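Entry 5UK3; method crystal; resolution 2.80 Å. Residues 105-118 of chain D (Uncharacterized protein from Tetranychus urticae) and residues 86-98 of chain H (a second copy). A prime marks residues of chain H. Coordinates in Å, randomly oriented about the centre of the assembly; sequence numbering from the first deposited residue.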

# COMPACT_ATOMS: atom_id res chain seq x y z
N PHE D 105 -16.51 -12.79 2.08
CA PHE D 105 -17.20 -11.48 1.95
C PHE D 105 -16.77 -10.67 0.75
O PHE D 105 -17.44 -9.75 0.35
CB PHE D 105 -17.09 -10.68 3.23
CG PHE D 105 -17.85 -11.30 4.34
CD1 PHE D 105 -19.22 -11.10 4.47
CD2 PHE D 105 -17.21 -12.18 5.20
CE1 PHE D 105 -19.93 -11.73 5.49
CE2 PHE D 105 -17.91 -12.81 6.22
CZ PHE D 105 -19.26 -12.59 6.37
N LYS D 106 -15.65 -11.02 0.15
CA LYS D 106 -15.31 -10.45 -1.16
C LYS D 106 -16.27 -10.98 -2.21
O LYS D 106 -16.68 -10.23 -3.09
CB LYS D 106 -13.84 -10.71 -1.51
CG LYS D 106 -12.93 -9.57 -1.09
CD LYS D 106 -11.49 -9.75 -1.55
CE LYS D 106 -10.60 -10.31 -0.45
NZ LYS D 106 -9.31 -10.82 -1.01
N VAL D 107 -16.63 -12.25 -2.11
CA VAL D 107 -17.45 -12.87 -3.12
C VAL D 107 -18.92 -12.58 -2.89
O VAL D 107 -19.64 -12.22 -3.85
CB VAL D 107 -17.20 -14.39 -3.21
CG1 VAL D 107 -18.26 -15.08 -4.06
CG2 VAL D 107 -15.84 -14.66 -3.81
N TYR D 108 -19.38 -12.73 -1.65
CA TYR D 108 -20.82 -12.57 -1.35
C TYR D 108 -21.20 -11.20 -0.73
O TYR D 108 -22.37 -10.94 -0.45
CB TYR D 108 -21.32 -13.70 -0.45
CG TYR D 108 -21.26 -15.03 -1.09
CD1 TYR D 108 -22.22 -15.43 -1.98
CD2 TYR D 108 -20.21 -15.88 -0.85
CE1 TYR D 108 -22.14 -16.68 -2.61
CE2 TYR D 108 -20.09 -17.12 -1.47
CZ TYR D 108 -21.06 -17.53 -2.34
OH TYR D 108 -20.95 -18.77 -2.93
N GLY D 109 -20.24 -10.32 -0.59
CA GLY D 109 -20.48 -9.05 0.05
C GLY D 109 -21.59 -8.26 -0.58
O GLY D 109 -22.51 -7.84 0.11
N SER D 110 -21.52 -8.04 -1.89
CA SER D 110 -22.52 -7.23 -2.52
C SER D 110 -23.90 -7.86 -2.42
O SER D 110 -24.91 -7.14 -2.42
CB SER D 110 -22.19 -6.96 -3.99
OG SER D 110 -22.26 -8.13 -4.79
N SER D 111 -23.95 -9.19 -2.39
CA SER D 111 -25.21 -9.92 -2.28
C SER D 111 -25.82 -9.73 -0.91
O SER D 111 -27.02 -9.49 -0.78
CB SER D 111 -25.00 -11.42 -2.54
OG SER D 111 -24.47 -11.63 -3.82
N LEU D 112 -25.00 -9.86 0.10
CA LEU D 112 -25.46 -9.61 1.45
C LEU D 112 -25.92 -8.17 1.64
O LEU D 112 -26.90 -7.90 2.32
CB LEU D 112 -24.35 -9.93 2.45
CG LEU D 112 -24.04 -11.44 2.49
CD1 LEU D 112 -22.76 -11.68 3.27
CD2 LEU D 112 -25.19 -12.23 3.11
N ARG D 113 -25.22 -7.23 1.00
CA ARG D 113 -25.61 -5.83 1.08
C ARG D 113 -26.98 -5.63 0.45
O ARG D 113 -27.84 -4.98 1.03
CB ARG D 113 -24.59 -4.94 0.40
CG ARG D 113 -24.99 -3.48 0.41
CD ARG D 113 -23.85 -2.58 -0.01
NE ARG D 113 -23.27 -2.99 -1.27
CZ ARG D 113 -22.55 -2.19 -2.05
NH1 ARG D 113 -22.06 -2.65 -3.19
NH2 ARG D 113 -22.34 -0.94 -1.70
N GLY D 114 -27.20 -6.21 -0.72
CA GLY D 114 -28.50 -6.13 -1.38
C GLY D 114 -29.65 -6.79 -0.65
O GLY D 114 -30.74 -6.20 -0.54
N ILE D 115 -29.40 -7.98 -0.09
CA ILE D 115 -30.42 -8.65 0.67
C ILE D 115 -30.76 -7.88 1.94
O ILE D 115 -31.94 -7.71 2.24
CB ILE D 115 -30.01 -10.08 1.05
CG1 ILE D 115 -29.97 -10.95 -0.21
CG2 ILE D 115 -31.02 -10.68 2.03
CD1 ILE D 115 -29.11 -12.18 -0.03
N ILE D 116 -29.75 -7.40 2.65
CA ILE D 116 -30.00 -6.68 3.88
C ILE D 116 -30.77 -5.40 3.59
O ILE D 116 -31.67 -5.03 4.36
CB ILE D 116 -28.72 -6.42 4.67
CG1 ILE D 116 -28.21 -7.71 5.28
CG2 ILE D 116 -29.00 -5.47 5.84
CD1 ILE D 116 -26.77 -7.67 5.72
N HIS D 117 -30.42 -4.72 2.50
CA HIS D 117 -31.13 -3.49 2.17
C HIS D 117 -32.59 -3.72 1.89
O HIS D 117 -33.43 -2.95 2.35
CB HIS D 117 -30.53 -2.76 0.98
CG HIS D 117 -29.24 -2.09 1.29
ND1 HIS D 117 -28.36 -1.64 0.33
CD2 HIS D 117 -28.69 -1.78 2.48
CE1 HIS D 117 -27.30 -1.10 0.93
NE2 HIS D 117 -27.48 -1.17 2.23
N GLU D 118 -32.87 -4.75 1.12
CA GLU D 118 -34.24 -5.10 0.74
C GLU D 118 -35.06 -5.58 1.93
O GLU D 118 -36.18 -5.14 2.11
CB GLU D 118 -34.19 -6.16 -0.32
CG GLU D 118 -35.47 -6.91 -0.56
CD GLU D 118 -35.32 -7.82 -1.75
OE1 GLU D 118 -35.19 -9.07 -1.54
OE2 GLU D 118 -35.33 -7.28 -2.90
N LEU H 86 -15.00 -13.60 -13.12
CA LEU H 86 -13.73 -13.29 -12.48
C LEU H 86 -14.17 -12.70 -11.16
O LEU H 86 -14.62 -11.56 -11.08
CB LEU H 86 -12.98 -12.28 -13.32
CG LEU H 86 -12.12 -12.78 -14.47
CD1 LEU H 86 -12.98 -13.41 -15.56
CD2 LEU H 86 -11.30 -11.63 -15.03
N ARG H 87 -14.08 -13.52 -10.12
CA ARG H 87 -14.53 -13.18 -8.78
C ARG H 87 -13.66 -12.39 -7.80
O ARG H 87 -12.44 -12.33 -7.89
CB ARG H 87 -14.90 -14.47 -8.05
CG ARG H 87 -15.89 -15.37 -8.76
CD ARG H 87 -15.98 -16.69 -8.03
NE ARG H 87 -17.22 -17.40 -8.31
CZ ARG H 87 -17.31 -18.48 -9.08
NH1 ARG H 87 -18.48 -19.06 -9.27
NH2 ARG H 87 -16.22 -18.98 -9.65
N GLY H 88 -14.38 -11.79 -6.85
CA GLY H 88 -13.88 -11.11 -5.67
C GLY H 88 -13.15 -9.80 -5.88
O GLY H 88 -12.23 -9.47 -5.12
N ASN H 89 -13.56 -9.04 -6.90
CA ASN H 89 -12.74 -7.94 -7.43
C ASN H 89 -13.48 -6.60 -7.57
O ASN H 89 -13.08 -5.73 -8.31
CB ASN H 89 -12.15 -8.39 -8.79
CG ASN H 89 -10.88 -7.66 -9.13
OD1 ASN H 89 -10.13 -7.22 -8.26
ND2 ASN H 89 -10.65 -7.49 -10.41
N GLN H 90 -14.54 -6.46 -6.80
CA GLN H 90 -15.35 -5.24 -6.78
C GLN H 90 -14.88 -4.51 -5.53
O GLN H 90 -14.85 -5.08 -4.45
CB GLN H 90 -16.87 -5.55 -6.76
CG GLN H 90 -17.29 -6.85 -6.07
CD GLN H 90 -18.79 -7.13 -6.12
OE1 GLN H 90 -19.53 -6.50 -6.88
NE2 GLN H 90 -19.26 -8.01 -5.26
N ASN H 91 -14.46 -3.27 -5.68
CA ASN H 91 -13.83 -2.55 -4.58
C ASN H 91 -14.90 -1.91 -3.67
O ASN H 91 -15.20 -0.71 -3.75
CB ASN H 91 -12.80 -1.52 -5.11
CG ASN H 91 -11.74 -1.12 -4.03
OD1 ASN H 91 -11.83 -1.56 -2.89
ND2 ASN H 91 -10.72 -0.35 -4.41
N ILE H 92 -15.41 -2.72 -2.76
CA ILE H 92 -16.55 -2.40 -1.91
C ILE H 92 -16.12 -2.34 -0.43
O ILE H 92 -16.95 -2.24 0.46
CB ILE H 92 -17.65 -3.45 -2.22
CG1 ILE H 92 -18.04 -3.36 -3.70
CG2 ILE H 92 -18.91 -3.30 -1.42
CD1 ILE H 92 -18.40 -1.97 -4.21
N ILE H 93 -14.81 -2.31 -0.18
CA ILE H 93 -14.23 -2.38 1.18
C ILE H 93 -14.72 -1.23 2.05
O ILE H 93 -14.97 -1.42 3.22
CB ILE H 93 -12.67 -2.39 1.17
CG1 ILE H 93 -12.12 -3.62 0.39
CG2 ILE H 93 -12.10 -2.43 2.58
CD1 ILE H 93 -10.75 -3.41 -0.22
N ASN H 94 -14.85 -0.04 1.46
CA ASN H 94 -15.26 1.15 2.18
C ASN H 94 -16.74 1.26 2.53
O ASN H 94 -17.08 2.15 3.32
CB ASN H 94 -14.87 2.41 1.41
CG ASN H 94 -13.38 2.64 1.37
OD1 ASN H 94 -12.62 2.08 2.16
ND2 ASN H 94 -12.96 3.49 0.46
N ASP H 95 -17.61 0.41 1.97
CA ASP H 95 -19.02 0.49 2.31
C ASP H 95 -19.17 0.10 3.76
O ASP H 95 -18.63 -0.93 4.16
CB ASP H 95 -19.91 -0.43 1.47
CG ASP H 95 -21.40 -0.08 1.65
OD1 ASP H 95 -21.89 0.85 0.96
OD2 ASP H 95 -22.07 -0.69 2.51
N PRO H 96 -19.88 0.90 4.55
CA PRO H 96 -19.89 0.63 5.98
C PRO H 96 -20.46 -0.72 6.32
O PRO H 96 -19.95 -1.37 7.24
CB PRO H 96 -20.76 1.74 6.52
CG PRO H 96 -20.45 2.90 5.60
CD PRO H 96 -20.42 2.24 4.26
N LEU H 97 -21.45 -1.17 5.56
CA LEU H 97 -22.06 -2.46 5.81
C LEU H 97 -21.05 -3.55 5.62
O LEU H 97 -20.98 -4.48 6.43
CB LEU H 97 -23.23 -2.70 4.88
CG LEU H 97 -24.08 -3.94 5.14
CD1 LEU H 97 -25.52 -3.65 4.75
CD2 LEU H 97 -23.57 -5.18 4.41
N ILE H 98 -20.28 -3.48 4.54
CA ILE H 98 -19.25 -4.47 4.29
C ILE H 98 -18.07 -4.41 5.27
O ILE H 98 -17.60 -5.43 5.73
CB ILE H 98 -18.79 -4.44 2.83
CG1 ILE H 98 -19.99 -4.66 1.92
CG2 ILE H 98 -17.74 -5.51 2.58
CD1 ILE H 98 -20.71 -5.96 2.15

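The contact joins part of a helix of chain D, residues 105-118, to a segment of chain H that runs as loop and turn from Leu86′ and enters a helix at Pro96′. Together the two stretches bury 660 Å² of surface. The backbones come nearest at the start of both segments, where the CA atoms of Val107 and Gly88′ lie 4.7 Å apart; farther along, the CA of Arg113 is 6.8 Å from that of Leu97′, a wider gap filled by side chains.

Arg113 covers the most surface. Its CA-to-CB bond points sideways, but an extended start to the side chain (chi1 and chi2 both t) followed by a bend at chi3 (p) brings the guanidinium to the loop. There Arg113 NH2 donates a weak hydrogen bond to Asp95′ OD1, at 3.2 Å and with an angle at the hydrogen of 135°, so the attraction between opposite charges accompanies an imperfectly aligned bond in this salt bridge. The carboxylate oxygen lies at the edge of the guanidinium, near its plane, where the N-H groups point. One face of the same group is covered by Ile92′, whose CG2 is 3.7 Å from Arg113 NH1, a van der Waals contact of a methyl group over the flat face of the guanidinium.

Asp95′ also serves its own chain. It occupies the N-cap position, and Asp95′ OD2 accepts from Leu97′ N at 3.1 Å, satisfying an amide in the first turn of the helix, where no preceding turn supplies a carbonyl. OD2 caps the helix, while OD1 meets Arg113 and is also bonded elsewhere in the structure. Just before this cap, a type I turn from Ile92′ to Asp95′ is closed by a bond from Asp95′ N to Ile92′ O of 3.1 Å.

Leu97′, second in covered area, points toward the helix of chain D and spreads its methyl groups over one turn of it. Leu97′ CD2 is 4.0 Å from Arg113 CA and 4.1 Å from Arg113 CB, packing against the aliphatic base of the residue whose charged end engages Asp95′. Leu97′ CD1 meets Ile116 CG2 at 4.1 Å and His117 NE2 at 4.0 Å. These are the closest pairs; both methyls touch both Arg113 and Ile116, which are three positions apart, close to one helical turn.

Ile98′ CD1 lies 3.3 Å from Gly109 O. A CB on Gly109 would point toward chain H and sit tight against Ile98′ CD1, at 3.4 Å, besides clashing with Phe105 O in its own helix. The helix is kinked here, since the N atoms of Ser110 and Ser111 have no bond to the preceding turn.

Nearby, Gln90′ NE2 donates to Ser110 OG at 3.0 Å with a nearly straight angle of 165°, which gives the buried Ser110 hydroxyl a polar partner across the contact. Toward the start of the chain D stretch, Gly88′ fits beside Lys106 and Val107: Lys106 CD lies 3.7 Å from Gly88′ O, while Val107 CG2 reaches Arg87′ CB at 4.3 Å.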